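Local coordinates for microtubule-associated serine/threonine-protein kinase 3 (Homo sapiens, PDB 3KHF) that probably phosphorylates serine and threonine residues of target proteins, and carries a PDZ domain of the kind that usually binds the C-terminal tails of partner proteins, at residues Y15-R20 / D56-I61; E76-S81 / I85-T90. All blocks are in the same frame, centred on the assembly; numbering follows the deposited sequence. Where two conformers were deposited one is given.

Contact 1 (Y15-R20 / D56-I61)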
# COMPACT_ATOMS: atom_id res chain seq x y z
N TYR A 15 -8.51 -6.87 4.48
CA TYR A 15 -8.83 -5.49 4.13
C TYR A 15 -9.41 -5.39 2.72
O TYR A 15 -10.19 -4.50 2.43
CB TYR A 15 -7.60 -4.60 4.28
CG TYR A 15 -7.08 -4.60 5.69
CD1 TYR A 15 -7.86 -4.13 6.75
CD2 TYR A 15 -5.83 -5.14 5.99
CE1 TYR A 15 -7.39 -4.18 8.06
CE2 TYR A 15 -5.36 -5.18 7.29
CZ TYR A 15 -6.14 -4.69 8.32
OH TYR A 15 -5.64 -4.76 9.60
N GLY A 16 -8.97 -6.26 1.83
CA GLY A 16 -9.48 -6.28 0.48
C GLY A 16 -8.66 -5.54 -0.56
O GLY A 16 -9.21 -4.89 -1.44
N PHE A 17 -7.33 -5.59 -0.44
CA PHE A 17 -6.48 -5.05 -1.49
C PHE A 17 -5.27 -5.91 -1.70
O PHE A 17 -4.95 -6.74 -0.85
CB PHE A 17 -6.10 -3.59 -1.20
CG PHE A 17 -5.17 -3.36 -0.03
CD1 PHE A 17 -3.80 -3.19 -0.22
CD2 PHE A 17 -5.68 -3.22 1.25
CE1 PHE A 17 -2.96 -2.91 0.84
CE2 PHE A 17 -4.85 -2.94 2.32
CZ PHE A 17 -3.48 -2.77 2.11
N SER A 18 -4.62 -5.72 -2.83
CA SER A 18 -3.34 -6.38 -3.04
C SER A 18 -2.25 -5.33 -3.21
O SER A 18 -2.50 -4.19 -3.59
CB SER A 18 -3.35 -7.28 -4.26
OG SER A 18 -3.33 -6.53 -5.42
N LEU A 19 -1.03 -5.73 -2.91
CA LEU A 19 0.10 -4.82 -3.08
C LEU A 19 1.32 -5.56 -3.58
O LEU A 19 1.46 -6.77 -3.39
CB LEU A 19 0.40 -4.02 -1.83
CG LEU A 19 1.16 -4.69 -0.69
CD1 LEU A 19 1.51 -3.62 0.36
CD2 LEU A 19 0.37 -5.81 -0.03
N ARG A 20 2.16 -4.79 -4.27
CA ARG A 20 3.45 -5.27 -4.71
C ARG A 20 4.52 -4.47 -4.03
O ARG A 20 4.34 -3.28 -3.74
CB ARG A 20 3.66 -5.18 -6.25
CG ARG A 20 2.69 -5.99 -7.07
CD ARG A 20 2.98 -5.88 -8.55
NE ARG A 20 1.94 -6.58 -9.31
CZ ARG A 20 1.97 -7.86 -9.63
NH1 ARG A 20 3.02 -8.62 -9.32
NH2 ARG A 20 0.95 -8.41 -10.28
N ASP A 56 -1.76 3.58 -5.49
CA ASP A 56 -1.33 4.31 -4.31
C ASP A 56 -0.02 3.73 -3.78
O ASP A 56 0.08 2.52 -3.53
CB ASP A 56 -2.38 4.20 -3.19
CG ASP A 56 -3.61 5.07 -3.39
OD1 ASP A 56 -3.66 5.92 -4.32
OD2 ASP A 56 -4.56 4.93 -2.57
N LEU A 57 0.95 4.60 -3.52
CA LEU A 57 2.14 4.26 -2.77
C LEU A 57 1.83 4.38 -1.29
O LEU A 57 1.38 5.43 -0.84
CB LEU A 57 3.28 5.23 -3.09
CG LEU A 57 4.60 5.03 -2.34
CD1 LEU A 57 5.31 3.75 -2.81
CD2 LEU A 57 5.52 6.24 -2.50
N ILE A 58 2.01 3.29 -0.55
CA ILE A 58 1.81 3.32 0.90
C ILE A 58 3.12 3.78 1.54
O ILE A 58 4.14 3.11 1.45
CB ILE A 58 1.40 1.94 1.46
CG1 ILE A 58 0.06 1.51 0.86
CG2 ILE A 58 1.33 1.97 2.98
CD1 ILE A 58 -0.38 0.08 1.16
N THR A 59 3.08 4.90 2.24
CA THR A 59 4.28 5.44 2.88
C THR A 59 4.29 5.12 4.37
O THR A 59 5.37 4.98 4.96
CB THR A 59 4.39 6.96 2.65
OG1 THR A 59 3.28 7.62 3.24
CG2 THR A 59 4.42 7.30 1.16
N HIS A 60 3.12 4.99 4.97
CA HIS A 60 3.04 4.77 6.42
C HIS A 60 1.89 3.84 6.74
O HIS A 60 0.84 3.89 6.11
CB HIS A 60 2.85 6.08 7.23
CG HIS A 60 3.91 7.11 7.01
ND1 HIS A 60 4.05 7.81 5.84
CD2 HIS A 60 4.86 7.60 7.86
CE1 HIS A 60 5.06 8.65 5.95
NE2 HIS A 60 5.56 8.55 7.17
N ILE A 61 2.10 2.99 7.75
CA ILE A 61 1.09 2.08 8.26
C ILE A 61 1.00 2.36 9.77
O ILE A 61 2.00 2.21 10.50
CB ILE A 61 1.41 0.61 7.99
CG1 ILE A 61 1.42 0.34 6.48
CG2 ILE A 61 0.42 -0.29 8.71
CD1 ILE A 61 1.82 -1.10 6.09
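With chi1 at 69°, F17 holds its ring between its own backbone N and carbonyl carbon, while I58 sets CG1 beside its backbone N (chi1 -62°) and runs on extended, so that CD1 reaches the phenyl ring from the opposite direction. The two residues belong to facing strands of a PDZ domain: 17-25, which follows the loop that in this family receives a peptide's terminal carboxylate, and 57-61. The strands are not paired here; L19 and I58, the residues nearest across the gap, have CA atoms 9.2 Å apart, and apolar side chains bridge the distance. CD1 of I58 is the common meeting point, lying 4.0 Å from CE1 of F17 and 4.2 Å from CD1 of L19. F17 and L19, two positions apart on their strand, thus rest on one methyl, and no hydrogen bond crosses. Helix 71-80 adds V74 against L19, and V38 packs on I58. Further along strand 57-61, T59 and H60 form a classic beta bulge opposite R88. There OG1 of T59 lies at the edge of the H60 ring, in its plane, hydrogen-bonded to ND1 at 2.7 Å.

Contact 2 (E76-S81 / I85-T90)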
# COMPACT_ATOMS: atom_id res chain seq x y z
N GLU A 76 3.59 -8.49 7.07
CA GLU A 76 3.41 -8.82 8.47
C GLU A 76 2.70 -7.68 9.22
O GLU A 76 1.82 -7.95 10.04
CB GLU A 76 4.75 -9.13 9.14
CG GLU A 76 4.63 -9.41 10.62
CD GLU A 76 5.94 -9.51 11.33
OE1 GLU A 76 7.00 -9.28 10.73
OE2 GLU A 76 5.90 -9.79 12.55
N LEU A 77 3.09 -6.43 8.97
CA LEU A 77 2.43 -5.30 9.63
C LEU A 77 0.95 -5.27 9.33
O LEU A 77 0.13 -4.98 10.21
CB LEU A 77 3.05 -3.97 9.19
CG LEU A 77 4.45 -3.66 9.71
CD1 LEU A 77 5.02 -2.40 9.05
CD2 LEU A 77 4.49 -3.56 11.24
N LEU A 78 0.60 -5.59 8.09
CA LEU A 78 -0.80 -5.65 7.70
C LEU A 78 -1.53 -6.82 8.36
O LEU A 78 -2.61 -6.67 8.90
CB LEU A 78 -0.89 -5.72 6.18
CG LEU A 78 -0.43 -4.44 5.45
CD1 LEU A 78 -0.19 -4.67 3.94
CD2 LEU A 78 -1.42 -3.32 5.67
N LEU A 79 -0.93 -8.00 8.33
CA LEU A 79 -1.52 -9.18 8.95
C LEU A 79 -1.79 -9.01 10.45
O LEU A 79 -2.80 -9.50 10.94
CB LEU A 79 -0.63 -10.41 8.74
CG LEU A 79 -0.53 -11.05 7.35
CD1 LEU A 79 0.53 -12.17 7.37
CD2 LEU A 79 -1.87 -11.59 6.86
N LYS A 80 -0.92 -8.31 11.15
CA LYS A 80 -1.00 -8.16 12.62
C LYS A 80 -1.80 -6.94 13.08
O LYS A 80 -2.06 -6.80 14.28
CB LYS A 80 0.40 -8.11 13.22
CG LYS A 80 1.19 -9.39 13.00
N SER A 81 -2.18 -6.07 12.15
CA SER A 81 -3.08 -4.96 12.47
C SER A 81 -4.48 -5.47 12.83
O SER A 81 -4.84 -6.61 12.51
CB SER A 81 -3.16 -4.01 11.29
OG SER A 81 -1.95 -3.30 11.16
N ILE A 85 -7.03 0.10 10.46
CA ILE A 85 -5.65 0.40 10.04
C ILE A 85 -5.65 1.80 9.42
O ILE A 85 -6.64 2.20 8.79
CB ILE A 85 -5.09 -0.66 9.03
CG1 ILE A 85 -3.59 -0.50 8.76
CG2 ILE A 85 -5.86 -0.63 7.74
CD1 ILE A 85 -2.98 -1.72 8.04
N SER A 86 -4.57 2.55 9.64
CA SER A 86 -4.40 3.88 9.08
C SER A 86 -3.26 3.81 8.06
O SER A 86 -2.13 3.41 8.41
CB SER A 86 -4.09 4.85 10.22
OG SER A 86 -3.94 6.17 9.77
N LEU A 87 -3.55 4.19 6.82
CA LEU A 87 -2.56 4.17 5.76
C LEU A 87 -2.35 5.57 5.23
O LEU A 87 -3.32 6.20 4.79
CB LEU A 87 -3.04 3.31 4.59
CG LEU A 87 -3.32 1.84 4.90
CD1 LEU A 87 -3.87 1.16 3.67
CD2 LEU A 87 -2.10 1.08 5.41
N ARG A 88 -1.10 6.04 5.20
CA ARG A 88 -0.75 7.23 4.45
C ARG A 88 -0.32 6.80 3.07
O ARG A 88 0.49 5.88 2.94
CB ARG A 88 0.34 8.04 5.12
CG ARG A 88 -0.14 8.72 6.37
CD ARG A 88 0.92 9.61 7.02
NE ARG A 88 1.43 10.61 6.11
CZ ARG A 88 2.57 11.28 6.28
NH1 ARG A 88 3.33 11.07 7.35
NH2 ARG A 88 2.95 12.16 5.37
N THR A 89 -0.87 7.44 2.06
CA THR A 89 -0.61 7.10 0.68
C THR A 89 -0.39 8.31 -0.20
O THR A 89 -0.85 9.43 0.11
CB THR A 89 -1.78 6.33 0.05
OG1 THR A 89 -2.91 7.20 -0.12
CG2 THR A 89 -2.18 5.16 0.92
N THR A 90 0.25 8.09 -1.34
CA THR A 90 0.45 9.12 -2.34
C THR A 90 0.32 8.50 -3.74
O THR A 90 0.80 7.40 -3.97
CB THR A 90 1.77 9.86 -2.07
OG1 THR A 90 1.84 11.02 -2.89
CG2 THR A 90 2.95 8.95 -2.27
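L78, on helix 71-80, and I85, on strand 84-90, cross at a slant, L78 meeting its partner through its CD2 branch and I85 through its terminal CD1. I85 points from its strand toward the helix, with CG1 opposite its backbone N (chi1 -170°) and the chain extended beyond, which carries CD1 outward to the helix. L78 leaves its helix at an angle to the strand, but its end bends nearer, and CD2 comes within 3.3 Å of I85 CD1. That is tighter than ordinary carbon contact, and the exact value is best treated as doubtful. The same CD2 lies 4.5 Å from CD2 of L87, so one leucine methyl touches I85 and, at the limit, L87 two positions on.

S81 approaches I85 CD1 from another direction. Two conformers were deposited for it; in the one described, OG is 3.6 Å from I85 CD1 and also turns back to donate a hydrogen bond to L77 O at 2.8 Å. In this conformer the C=O···OG angle is 150°. N62 adds a weak bond from ND2 to this OG.

This is the helix-to-sheet layer of the PDZ fold. L78 also touches F17 and L19 of strand 17-25; in PDZ domains the peptide groove lies between the counterparts of helix 71-80 and strand 17-25, so L78 probably helps to line it. The chemistry is mainly apolar: methyl contact, with no hydrogen bond across, joins helix to strand, and the serine oxygen, which in this conformer would be satisfied by L77 O four residues back, meets I85 only by van der Waals contact.

The centre of contact 1 is about 1 Å from the centre of the chain, that of contact 2 about 7 Å; both are partly buried, with I58, I85 and L87 as the buried members. Each is mainly apolar, but contact 1 joins two strands that are not paired, whereas contact 2 lays a helix on a strand and also involves a serine hydroxyl in the conformer described. They share one sheet: strands 57-61 and 84-90 are neighbours in it, with probable backbone hydrogen bonds from L57 N to T90 O and from T59 N to R88 O. Helix 71-80 touches side chains of both contacts, and the hydroxyl of Y15 packs against S81.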